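Local atomic coordinates of translation initiation factor eIF-2B (Pyrococcus horikoshii, PDB entry 1VB5), a protein that probably catalyses the exchange of GDP bound to initiation factor 2 for GTP. Residues L140-S144 and P145-G149; G149-L152 and A153-E157; D168-M171 and G172-C175; Y201-A204 and L205-E209; D238-G242 and N243-R247. All coordinates share one frame; numbering follows the deposited sequence.

Contact 1 (L140-S144 and P145-G149)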
# COMPACT_ATOMS: atom_id res chain seq x y z
N LEU B 140 -7.86 4.71 -8.76
CA LEU B 140 -8.29 4.11 -7.51
C LEU B 140 -7.52 2.84 -7.20
O LEU B 140 -7.00 2.19 -8.10
CB LEU B 140 -9.79 3.81 -7.59
CG LEU B 140 -10.18 2.84 -8.70
CD1 LEU B 140 -10.42 1.47 -8.10
CD2 LEU B 140 -11.43 3.35 -9.40
N THR B 141 -7.45 2.50 -5.92
CA THR B 141 -6.72 1.31 -5.49
C THR B 141 -7.66 0.12 -5.36
O THR B 141 -8.84 0.29 -5.08
CB THR B 141 -6.06 1.53 -4.12
OG1 THR B 141 -7.07 1.70 -3.12
CG2 THR B 141 -5.18 2.76 -4.14
N GLU B 142 -7.12 -1.08 -5.55
CA GLU B 142 -7.91 -2.29 -5.43
C GLU B 142 -8.32 -2.46 -3.96
O GLU B 142 -9.37 -3.04 -3.67
CB GLU B 142 -7.11 -3.50 -5.91
CG GLU B 142 -5.84 -3.77 -5.13
CD GLU B 142 -4.94 -4.80 -5.81
OE1 GLU B 142 -3.88 -5.14 -5.24
OE2 GLU B 142 -5.29 -5.27 -6.92
N SER B 143 -7.46 -1.97 -3.06
CA SER B 143 -7.68 -1.99 -1.61
C SER B 143 -7.63 -3.35 -0.92
O SER B 143 -8.67 -3.95 -0.61
CB SER B 143 -9.03 -1.34 -1.27
OG SER B 143 -9.15 -0.07 -1.89
N SER B 144 -6.42 -3.83 -0.65
CA SER B 144 -6.24 -5.11 0.02
C SER B 144 -6.81 -5.03 1.44
O SER B 144 -6.80 -3.96 2.05
CB SER B 144 -4.75 -5.47 0.09
OG SER B 144 -4.20 -5.55 -1.21
N PRO B 145 -7.25 -6.16 2.00
CA PRO B 145 -7.25 -7.50 1.40
C PRO B 145 -8.58 -7.94 0.79
O PRO B 145 -8.64 -8.97 0.12
CB PRO B 145 -6.87 -8.38 2.58
CG PRO B 145 -7.69 -7.76 3.67
CD PRO B 145 -7.48 -6.25 3.45
N ASP B 146 -9.64 -7.16 1.01
CA ASP B 146 -10.97 -7.52 0.49
C ASP B 146 -11.29 -6.95 -0.88
O ASP B 146 -12.30 -7.29 -1.48
CB ASP B 146 -12.04 -7.09 1.49
CG ASP B 146 -11.87 -7.75 2.84
OD1 ASP B 146 -11.91 -8.99 2.89
OD2 ASP B 146 -11.68 -7.02 3.84
N TYR B 147 -10.42 -6.07 -1.36
CA TYR B 147 -10.59 -5.47 -2.68
C TYR B 147 -11.91 -4.74 -2.91
O TYR B 147 -12.52 -4.88 -3.97
CB TYR B 147 -10.38 -6.54 -3.76
CG TYR B 147 -9.02 -7.21 -3.68
CD1 TYR B 147 -8.91 -8.59 -3.60
CD2 TYR B 147 -7.85 -6.45 -3.65
CE1 TYR B 147 -7.67 -9.21 -3.49
CE2 TYR B 147 -6.61 -7.05 -3.54
CZ TYR B 147 -6.52 -8.43 -3.46
OH TYR B 147 -5.28 -9.03 -3.35
N GLU B 148 -12.35 -3.95 -1.94
CA GLU B 148 -13.59 -3.20 -2.09
C GLU B 148 -13.38 -2.16 -3.19
O GLU B 148 -14.33 -1.60 -3.74
CB GLU B 148 -13.97 -2.50 -0.77
CG GLU B 148 -12.95 -1.46 -0.30
CD GLU B 148 -11.88 -2.04 0.63
OE1 GLU B 148 -11.63 -3.27 0.60
OE2 GLU B 148 -11.29 -1.24 1.39
N GLY B 149 -12.11 -1.90 -3.52
CA GLY B 149 -11.80 -0.94 -4.56
C GLY B 149 -12.32 -1.39 -5.92
O GLY B 149 -12.66 -0.56 -6.77
O HOH W 1 -3.09 -7.37 -4.25
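After strand 136-141 the chain doubles back, so that CA of Glu142 lies 4.2 Å from CA of Gly149, in the first turn of helix 148-158. A cis peptide between Ser144 and Pro145 tightens the bend. Tyr147 N makes a weak hydrogen bond to Ser143 O (2.8 Å). CA of Gly149 makes a CA-H...O contact with Thr141 O (3.2 Å). Glu142 and Tyr147 run side by side and point the same way. CG of Glu142 sits between its backbone N and carbonyl carbon (chi1 61°) and the chain is extended beyond it. This carries the carboxylate along the ring, with CD 3.6 Å from Tyr147 CE2 and the two planes 63° apart. A water joins their ends, at 2.6 Å from Glu142 OE1 and 2.9 Å from Tyr147 OH. Glu142 OE2 instead forms a salt bridge with Arg241 of the second subunit, which also makes a cation-pi contact with Tyr147. The turn is the strand-to-helix link of a beta-alpha-beta unit, strand 136-141, helix 148-158 and strand 163-166, in a Rossmann-like domain. On another part of the turn, Glu148 bends at chi2 (-91°) and lays CD alongside Ser143 CB (3.5 Å). Its OE2 is held by Ser117 and Lys197. Ser143 OG shares a hydrogen bond with Thr141 OG1 (3.0 Å), which His116 also holds.

Contact 2 (G149-L152 and A153-E157)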
# COMPACT_ATOMS: atom_id res chain seq x y z
N GLY B 149 -12.11 -1.90 -3.52
CA GLY B 149 -11.80 -0.94 -4.56
C GLY B 149 -12.32 -1.39 -5.92
O GLY B 149 -12.66 -0.56 -6.77
N LEU B 150 -12.38 -2.70 -6.12
CA LEU B 150 -12.86 -3.22 -7.39
C LEU B 150 -14.36 -2.98 -7.46
O LEU B 150 -14.91 -2.84 -8.55
CB LEU B 150 -12.53 -4.71 -7.52
CG LEU B 150 -11.03 -5.01 -7.61
CD1 LEU B 150 -10.79 -6.52 -7.68
CD2 LEU B 150 -10.45 -4.32 -8.85
N HIS B 151 -15.02 -2.92 -6.31
CA HIS B 151 -16.45 -2.64 -6.30
C HIS B 151 -16.64 -1.21 -6.83
O HIS B 151 -17.56 -0.94 -7.59
CB HIS B 151 -17.01 -2.76 -4.89
CG HIS B 151 -18.43 -2.32 -4.76
ND1 HIS B 151 -19.43 -2.77 -5.60
CD2 HIS B 151 -19.03 -1.45 -3.91
CE1 HIS B 151 -20.58 -2.21 -5.26
NE2 HIS B 151 -20.36 -1.40 -4.24
N LEU B 152 -15.74 -0.30 -6.44
CA LEU B 152 -15.81 1.09 -6.90
C LEU B 152 -15.64 1.11 -8.42
O LEU B 152 -16.36 1.82 -9.12
CB LEU B 152 -14.69 1.92 -6.26
CG LEU B 152 -14.81 3.45 -6.17
CD1 LEU B 152 -13.41 4.06 -6.32
CD2 LEU B 152 -15.73 4.01 -7.22
N ALA B 153 -14.68 0.33 -8.92
CA ALA B 153 -14.42 0.25 -10.35
C ALA B 153 -15.64 -0.24 -11.13
O ALA B 153 -15.94 0.27 -12.21
CB ALA B 153 -13.21 -0.66 -10.61
N ARG B 154 -16.34 -1.24 -10.59
CA ARG B 154 -17.54 -1.77 -11.24
C ARG B 154 -18.60 -0.66 -11.34
O ARG B 154 -19.29 -0.55 -12.35
CB ARG B 154 -18.14 -2.93 -10.43
CG ARG B 154 -17.56 -4.33 -10.69
CD ARG B 154 -16.09 -4.42 -10.32
NE ARG B 154 -15.71 -5.69 -9.69
CZ ARG B 154 -16.25 -6.17 -8.57
NH1 ARG B 154 -17.21 -5.51 -7.93
NH2 ARG B 154 -15.79 -7.31 -8.05
N GLU B 155 -18.73 0.13 -10.29
CA GLU B 155 -19.71 1.21 -10.26
C GLU B 155 -19.36 2.34 -11.21
O GLU B 155 -20.25 2.91 -11.85
CB GLU B 155 -19.86 1.75 -8.84
CG GLU B 155 -20.40 0.73 -7.84
CD GLU B 155 -21.84 0.32 -8.13
OE1 GLU B 155 -22.30 -0.68 -7.55
OE2 GLU B 155 -22.51 1.00 -8.94
N LEU B 156 -18.07 2.68 -11.30
CA LEU B 156 -17.63 3.75 -12.18
C LEU B 156 -17.82 3.33 -13.63
O LEU B 156 -18.12 4.15 -14.49
CB LEU B 156 -16.15 4.09 -11.93
CG LEU B 156 -15.81 4.81 -10.62
CD1 LEU B 156 -14.31 5.01 -10.51
CD2 LEU B 156 -16.52 6.16 -10.58
N GLU B 157 -17.65 2.04 -13.88
CA GLU B 157 -17.82 1.50 -15.22
C GLU B 157 -19.31 1.60 -15.58
O GLU B 157 -19.66 1.97 -16.69
CB GLU B 157 -17.36 0.04 -15.25
CG GLU B 157 -17.30 -0.57 -16.63
CD GLU B 157 -16.66 -1.95 -16.60
OE1 GLU B 157 -17.24 -2.85 -15.95
OE2 GLU B 157 -15.59 -2.13 -17.22
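In His151, CG stands opposite the backbone N (chi1 173°), while Glu155 keeps CG beside its own N and bends at chi2 (-66°). The two side chains therefore meet one helical turn apart. Glu155 CG lies over one face of the imidazole, 4.2 Å from the centroid of the His151 ring, in a CH-pi contact. The carboxylate stands almost square to the ring, their planes 84° apart, and OE1 of Glu155 comes to 3.2 Å from His151 CE1. The other oxygen, OE2, forms a salt bridge with Arg127. His151 NE2 is hydrogen-bonded to Lys19. The Arg154 guanidinium lies with one face over Leu150 C and NH1 at the edge of the His151 ring, but the model is too tight at Arg154 CD and this placing is less sure. On the buried side, Leu152 CD2 packs tightly against Leu156 CG (3.5 Å). Between them the helical bond from Leu156 N to Leu152 O (2.9 Å) is regular. This amphipathic helix, 148-158, lies against the sheet: Leu156 meets Val138 and Leu140 of strand 136-141 and Phe163 of strand 163-166, and both leucines touch Leu123 of the adjacent helix 120-131.

Contact 3 (D168-M171 and G172-C175)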
# COMPACT_ATOMS: atom_id res chain seq x y z
N ASP B 168 -2.39 -0.94 -3.81
CA ASP B 168 -2.19 0.04 -2.74
C ASP B 168 -0.76 0.60 -2.70
O ASP B 168 -0.55 1.80 -2.51
CB ASP B 168 -2.54 -0.56 -1.37
CG ASP B 168 -3.95 -1.18 -1.33
OD1 ASP B 168 -4.77 -0.90 -2.23
OD2 ASP B 168 -4.24 -1.94 -0.37
N ALA B 169 0.23 -0.27 -2.89
CA ALA B 169 1.62 0.15 -2.84
C ALA B 169 2.04 1.13 -3.94
O ALA B 169 3.13 1.70 -3.89
CB ALA B 169 2.53 -1.08 -2.85
N GLN B 170 1.17 1.33 -4.93
CA GLN B 170 1.49 2.24 -6.03
C GLN B 170 0.95 3.67 -5.82
O GLN B 170 1.16 4.54 -6.67
CB GLN B 170 0.94 1.69 -7.35
CG GLN B 170 1.81 0.63 -8.02
CD GLN B 170 1.13 0.05 -9.26
OE1 GLN B 170 0.33 -0.89 -9.16
NE2 GLN B 170 1.42 0.61 -10.42
N MET B 171 0.28 3.90 -4.70
CA MET B 171 -0.29 5.22 -4.41
C MET B 171 0.71 6.37 -4.52
O MET B 171 0.35 7.46 -4.96
CB MET B 171 -0.95 5.23 -3.03
CG MET B 171 -2.19 4.36 -2.95
SD MET B 171 -3.14 4.59 -1.43
CE MET B 171 -2.00 3.92 -0.19
N GLY B 172 1.95 6.12 -4.11
CA GLY B 172 2.97 7.15 -4.19
C GLY B 172 3.37 7.47 -5.62
O GLY B 172 3.67 8.62 -5.95
N LEU B 173 3.39 6.46 -6.48
CA LEU B 173 3.74 6.67 -7.88
C LEU B 173 2.65 7.45 -8.60
O LEU B 173 2.93 8.21 -9.52
CB LEU B 173 3.94 5.33 -8.59
CG LEU B 173 5.21 4.56 -8.26
CD1 LEU B 173 5.03 3.10 -8.65
CD2 LEU B 173 6.40 5.20 -8.99
N PHE B 174 1.40 7.26 -8.18
CA PHE B 174 0.32 7.96 -8.85
C PHE B 174 -0.21 9.28 -8.26
O PHE B 174 -0.91 9.98 -8.99
CB PHE B 174 -0.84 7.00 -9.11
CG PHE B 174 -0.55 5.96 -10.16
CD1 PHE B 174 0.15 4.80 -9.85
CD2 PHE B 174 -0.94 6.17 -11.48
CE1 PHE B 174 0.45 3.85 -10.84
CE2 PHE B 174 -0.65 5.24 -12.48
CZ PHE B 174 0.05 4.07 -12.16
N CYS B 175 0.08 9.65 -7.00
CA CYS B 175 -0.42 10.95 -6.51
C CYS B 175 0.15 11.92 -7.54
O CYS B 175 -0.52 12.86 -7.97
CB CYS B 175 0.09 11.37 -5.08
SG CYS B 175 -0.87 10.96 -3.56
O HOH W 2 3.79 4.16 -4.35
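Gln170 O accepts two backbone donors from the first turn of helix 171-175. Phe174 N makes the sounder bond, 3.1 Å to Gln170 O with an N-H...O angle of 148°. Leu173 N is also close, 2.9 Å from Gln170 O, but its bond is bent and weak. A water gives Leu173 N a second acceptor at 3.2 Å. The same water donates to Ala169 O (2.6 Å), so it ties the 3-10 turn at 168-170 to the helix. Met171 N is taken by Asp168 O, and Met171 O by Cys175 N (3.0 Å). The carboxylate of Asp168 reaches back, with OD2 hydrogen-bonded to Ser144 N and OD1 weakly to Ser143 N. CG of Phe174 stands opposite its carbonyl carbon (chi1 -70°), which brings the ring alongside the Gln170 side chain. Phe174 turns a ring edge to Gln170 O, with CD1 3.3 Å from that oxygen. Leu173 CD1 comes 4.1 Å from Gln170 CG, and Leu173 also packs on Phe251 of the second subunit. The short helix lies between the sheet and helix 200-209: Phe174 rests on Ile139 of strand 136-141 and Ile166 of strand 163-166, while Met171 and Cys175 face helix 200-209.

Contact 4 (Y201-A204 and L205-E209)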
# COMPACT_ATOMS: atom_id res chain seq x y z
N TYR B 201 -3.54 7.17 5.17
CA TYR B 201 -2.47 7.99 5.74
C TYR B 201 -1.31 8.08 4.73
O TYR B 201 -0.78 9.17 4.48
CB TYR B 201 -2.00 7.35 7.05
CG TYR B 201 -0.76 7.96 7.68
CD1 TYR B 201 -0.71 9.31 8.02
CD2 TYR B 201 0.36 7.17 7.96
CE1 TYR B 201 0.43 9.86 8.63
CE2 TYR B 201 1.50 7.71 8.56
CZ TYR B 201 1.53 9.05 8.90
OH TYR B 201 2.64 9.58 9.52
N LEU B 202 -0.93 6.95 4.15
CA LEU B 202 0.16 6.93 3.18
C LEU B 202 -0.20 7.77 1.96
O LEU B 202 0.64 8.48 1.41
CB LEU B 202 0.48 5.50 2.74
CG LEU B 202 0.79 4.53 3.88
CD1 LEU B 202 1.05 3.13 3.33
CD2 LEU B 202 1.99 5.04 4.66
N LEU B 203 -1.46 7.69 1.54
CA LEU B 203 -1.89 8.47 0.38
C LEU B 203 -1.75 9.94 0.76
O LEU B 203 -1.27 10.75 -0.03
CB LEU B 203 -3.37 8.17 0.06
CG LEU B 203 -3.87 8.35 -1.38
CD1 LEU B 203 -5.38 8.59 -1.37
CD2 LEU B 203 -3.17 9.48 -2.05
N ALA B 204 -2.16 10.26 1.98
CA ALA B 204 -2.10 11.64 2.47
C ALA B 204 -0.66 12.15 2.48
O ALA B 204 -0.39 13.28 2.07
CB ALA B 204 -2.71 11.73 3.87
N LEU B 205 0.27 11.31 2.93
CA LEU B 205 1.67 11.72 2.98
C LEU B 205 2.24 11.97 1.59
O LEU B 205 2.90 12.98 1.36
CB LEU B 205 2.53 10.66 3.70
CG LEU B 205 2.25 10.45 5.19
CD1 LEU B 205 3.12 9.30 5.72
CD2 LEU B 205 2.55 11.74 5.95
N ALA B 206 1.97 11.06 0.66
CA ALA B 206 2.49 11.20 -0.70
C ALA B 206 1.93 12.41 -1.43
O ALA B 206 2.65 13.12 -2.14
CB ALA B 206 2.18 9.93 -1.50
N CYS B 207 0.64 12.64 -1.27
CA CYS B 207 0.02 13.77 -1.94
C CYS B 207 0.52 15.11 -1.36
O CYS B 207 0.64 16.10 -2.09
CB CYS B 207 -1.50 13.61 -1.86
SG CYS B 207 -2.25 12.43 -3.05
N HIS B 208 0.83 15.15 -0.07
CA HIS B 208 1.35 16.38 0.53
C HIS B 208 2.75 16.66 -0.02
O HIS B 208 3.11 17.80 -0.31
CB HIS B 208 1.44 16.24 2.06
CG HIS B 208 2.22 17.33 2.72
ND1 HIS B 208 1.70 18.60 2.93
CD2 HIS B 208 3.48 17.35 3.22
CE1 HIS B 208 2.61 19.35 3.53
NE2 HIS B 208 3.70 18.62 3.72
N GLU B 209 3.53 15.60 -0.17
CA GLU B 209 4.89 15.71 -0.68
C GLU B 209 4.90 16.21 -2.12
O GLU B 209 5.78 16.96 -2.53
CB GLU B 209 5.58 14.35 -0.60
CG GLU B 209 7.05 14.42 -0.29
CD GLU B 209 7.34 15.26 0.94
OE1 GLU B 209 6.70 15.05 2.00
OE2 GLU B 209 8.23 16.14 0.86
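Tyr201 O receives the shortest sound polar bond here, from Leu205 N at 2.8 Å with an N-H...O angle of 153°. The same i to i+4 pattern continues along helix 200-209. Ala206 N bonds to Leu202 O (3.0 Å), Cys207 N to Leu203 O (3.0 Å) and His208 N to Ala204 O (3.1 Å). The first pair also meets through its side chains. CG of Tyr201 lies opposite its backbone N across the CA-CB bond (chi1 172°), which swings the ring along the helix toward Leu205. Leu205 CD1 then sits over one face of the ring, displaced toward the rim, in a CH-pi contact of 3.8 Å to the centroid of the Tyr201 ring. CD1 lies toward the hydroxyl end of the ring, 3.6 Å from Tyr201 CZ. The other branch, CD2, approaches CE1. Thr254 and Pro255 of the same chain also touch Tyr201, and Glu209 of the second subunit packs on both Tyr201 and Leu205. A second pair lies on another side of the helix. Leu203 turns CD2 against Cys207 SG, 3.2 Å away, a tight approach. That sulfur is bonded to Cys175 of helix 171-175, so the leucine methyl packs beside a disulfide. Leu203 reaches Val183 and Cys207 reaches Ala181, both on strand 180-183. With its leucine and cysteine side against the sheet, this is the packing of a helix that crosses over between the neighbouring parallel strands 180-183 and 214-217 of a Rossmann-like domain.

Contact 5 (D238-G242 and N243-R247)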
# COMPACT_ATOMS: atom_id res chain seq x y z
N ASP B 238 -9.30 -11.43 10.95
CA ASP B 238 -8.31 -12.46 10.69
C ASP B 238 -8.05 -12.55 9.19
O ASP B 238 -8.97 -12.40 8.38
CB ASP B 238 -8.79 -13.81 11.21
CG ASP B 238 -8.63 -13.94 12.71
OD1 ASP B 238 -8.78 -12.92 13.42
OD2 ASP B 238 -8.36 -15.07 13.19
N LEU B 239 -6.79 -12.80 8.82
CA LEU B 239 -6.42 -12.92 7.41
C LEU B 239 -5.32 -13.95 7.21
O LEU B 239 -4.38 -14.04 8.00
CB LEU B 239 -5.97 -11.56 6.87
CG LEU B 239 -5.38 -11.51 5.46
CD1 LEU B 239 -6.44 -11.87 4.43
CD2 LEU B 239 -4.83 -10.13 5.18
N ILE B 240 -5.45 -14.74 6.14
CA ILE B 240 -4.48 -15.77 5.80
C ILE B 240 -4.34 -15.88 4.28
O ILE B 240 -5.33 -15.97 3.56
CB ILE B 240 -4.89 -17.15 6.35
CG1 ILE B 240 -4.92 -17.12 7.88
CG2 ILE B 240 -3.89 -18.21 5.89
CD1 ILE B 240 -5.26 -18.47 8.51
N ARG B 241 -3.10 -15.85 3.81
CA ARG B 241 -2.80 -15.96 2.38
C ARG B 241 -1.64 -16.94 2.30
O ARG B 241 -0.61 -16.76 2.96
CB ARG B 241 -2.41 -14.60 1.80
CG ARG B 241 -2.05 -14.64 0.32
CD ARG B 241 -1.81 -13.24 -0.22
NE ARG B 241 -3.05 -12.47 -0.31
CZ ARG B 241 -4.02 -12.71 -1.20
NH1 ARG B 241 -3.89 -13.70 -2.08
NH2 ARG B 241 -5.11 -11.95 -1.22
N GLY B 242 -1.79 -17.98 1.48
CA GLY B 242 -0.76 -18.99 1.40
C GLY B 242 -0.94 -19.75 2.71
O GLY B 242 -2.06 -20.09 3.08
N ASN B 243 0.15 -20.00 3.42
CA ASN B 243 0.03 -20.70 4.70
C ASN B 243 0.45 -19.70 5.78
O ASN B 243 0.76 -20.07 6.91
CB ASN B 243 0.95 -21.93 4.72
CG ASN B 243 2.43 -21.57 4.55
OD1 ASN B 243 3.06 -21.00 5.44
ND2 ASN B 243 2.99 -21.90 3.38
N VAL B 244 0.43 -18.42 5.41
CA VAL B 244 0.87 -17.35 6.29
C VAL B 244 -0.22 -16.48 6.91
O VAL B 244 -1.12 -16.00 6.21
CB VAL B 244 1.85 -16.42 5.53
CG1 VAL B 244 2.50 -15.45 6.49
CG2 VAL B 244 2.89 -17.26 4.81
N ARG B 245 -0.14 -16.30 8.22
CA ARG B 245 -1.10 -15.46 8.93
C ARG B 245 -0.66 -14.02 8.71
O ARG B 245 0.51 -13.68 8.84
CB ARG B 245 -1.11 -15.80 10.42
CG ARG B 245 -1.83 -17.10 10.72
CD ARG B 245 -1.96 -17.36 12.22
NE ARG B 245 -3.06 -18.28 12.51
CZ ARG B 245 -3.17 -19.51 12.02
NH1 ARG B 245 -2.23 -20.00 11.22
NH2 ARG B 245 -4.22 -20.26 12.34
N ILE B 246 -1.62 -13.16 8.37
CA ILE B 246 -1.31 -11.77 8.10
C ILE B 246 -2.06 -10.82 9.01
O ILE B 246 -3.28 -10.89 9.13
CB ILE B 246 -1.63 -11.45 6.62
CG1 ILE B 246 -0.83 -12.40 5.71
CG2 ILE B 246 -1.31 -9.99 6.30
CD1 ILE B 246 -1.26 -12.39 4.26
N ARG B 247 -1.32 -9.94 9.68
CA ARG B 247 -1.93 -8.95 10.55
C ARG B 247 -2.83 -8.12 9.62
O ARG B 247 -2.42 -7.77 8.51
CB ARG B 247 -0.85 -8.07 11.19
CG ARG B 247 -1.34 -7.11 12.25
CD ARG B 247 -1.87 -7.84 13.49
NE ARG B 247 -2.43 -6.90 14.45
CZ ARG B 247 -1.71 -6.15 15.29
NH1 ARG B 247 -0.39 -6.24 15.29
NH2 ARG B 247 -2.32 -5.31 16.11
O HOH W 3 -5.14 -12.01 11.04
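Arg241 and Val244 close a beta hairpin whose two strands are joined by a two-residue type II' turn, with Gly242 and Asn243 at its corners. Gly242 takes a positive phi (74°) in the turn. Val244 N donates to Arg241 O (3.1 Å), and Arg241 N returns a bond to Val244 O (3.1 Å). Next comes the non-hydrogen-bonded pair Ile240 and Arg245. Their side chains lie side by side on one face of the hairpin. The chain of Arg245 is extended from CG to NE, so its guanidinium passes the end of Ile240, whose CD1 lies over the centre of one face, 4.2 Å above the plane. Ile246 packs on the side where Arg241 lies. Its CD1 touches Arg241 CB (3.5 Å), and its CG2 meets Leu239 CD2 (3.7 Å) where the two side chains cross. At the base, Ile246 N makes an almost straight bond to Leu239 O (2.9 Å, 175° at the hydrogen). Just beyond it a water accepts from Leu239 N (2.9 Å) and donates to Ile246 O at the same distance. Leu239 also rests on Pro145 and Asn248. Further out the hairpin meets the second subunit, where Asn243 packs on Arg154 of that subunit. Arg247 NE is paired with Glu236 of its own chain, while its NH1 forms a salt bridge with OE1 of Glu164 of the second subunit.

The five contacts follow one another along the chain, and contacts 1 and 2 share Gly149 on helix 148-158, with centres about 10 Å apart. Leu140 packs on Leu152 and Leu156 between them. Contact 3 follows strand 163-166, the last strand of that beta-alpha-beta unit, and returns to contact 1 through Asp168, centres about 13 Å apart. Contacts 3 and 4, centres about 9 Å apart, are joined by the Cys175-Cys207 disulfide. Contact 5, the hairpin, stands apart, its centre about 17 Å from that of contact 1 and 27 Å from that of contact 4. These parts of the Rossmann-like domain and the hairpin all contribute to the dimer interface, contact 2 through Leu150 alone, on Arg241 of the second subunit.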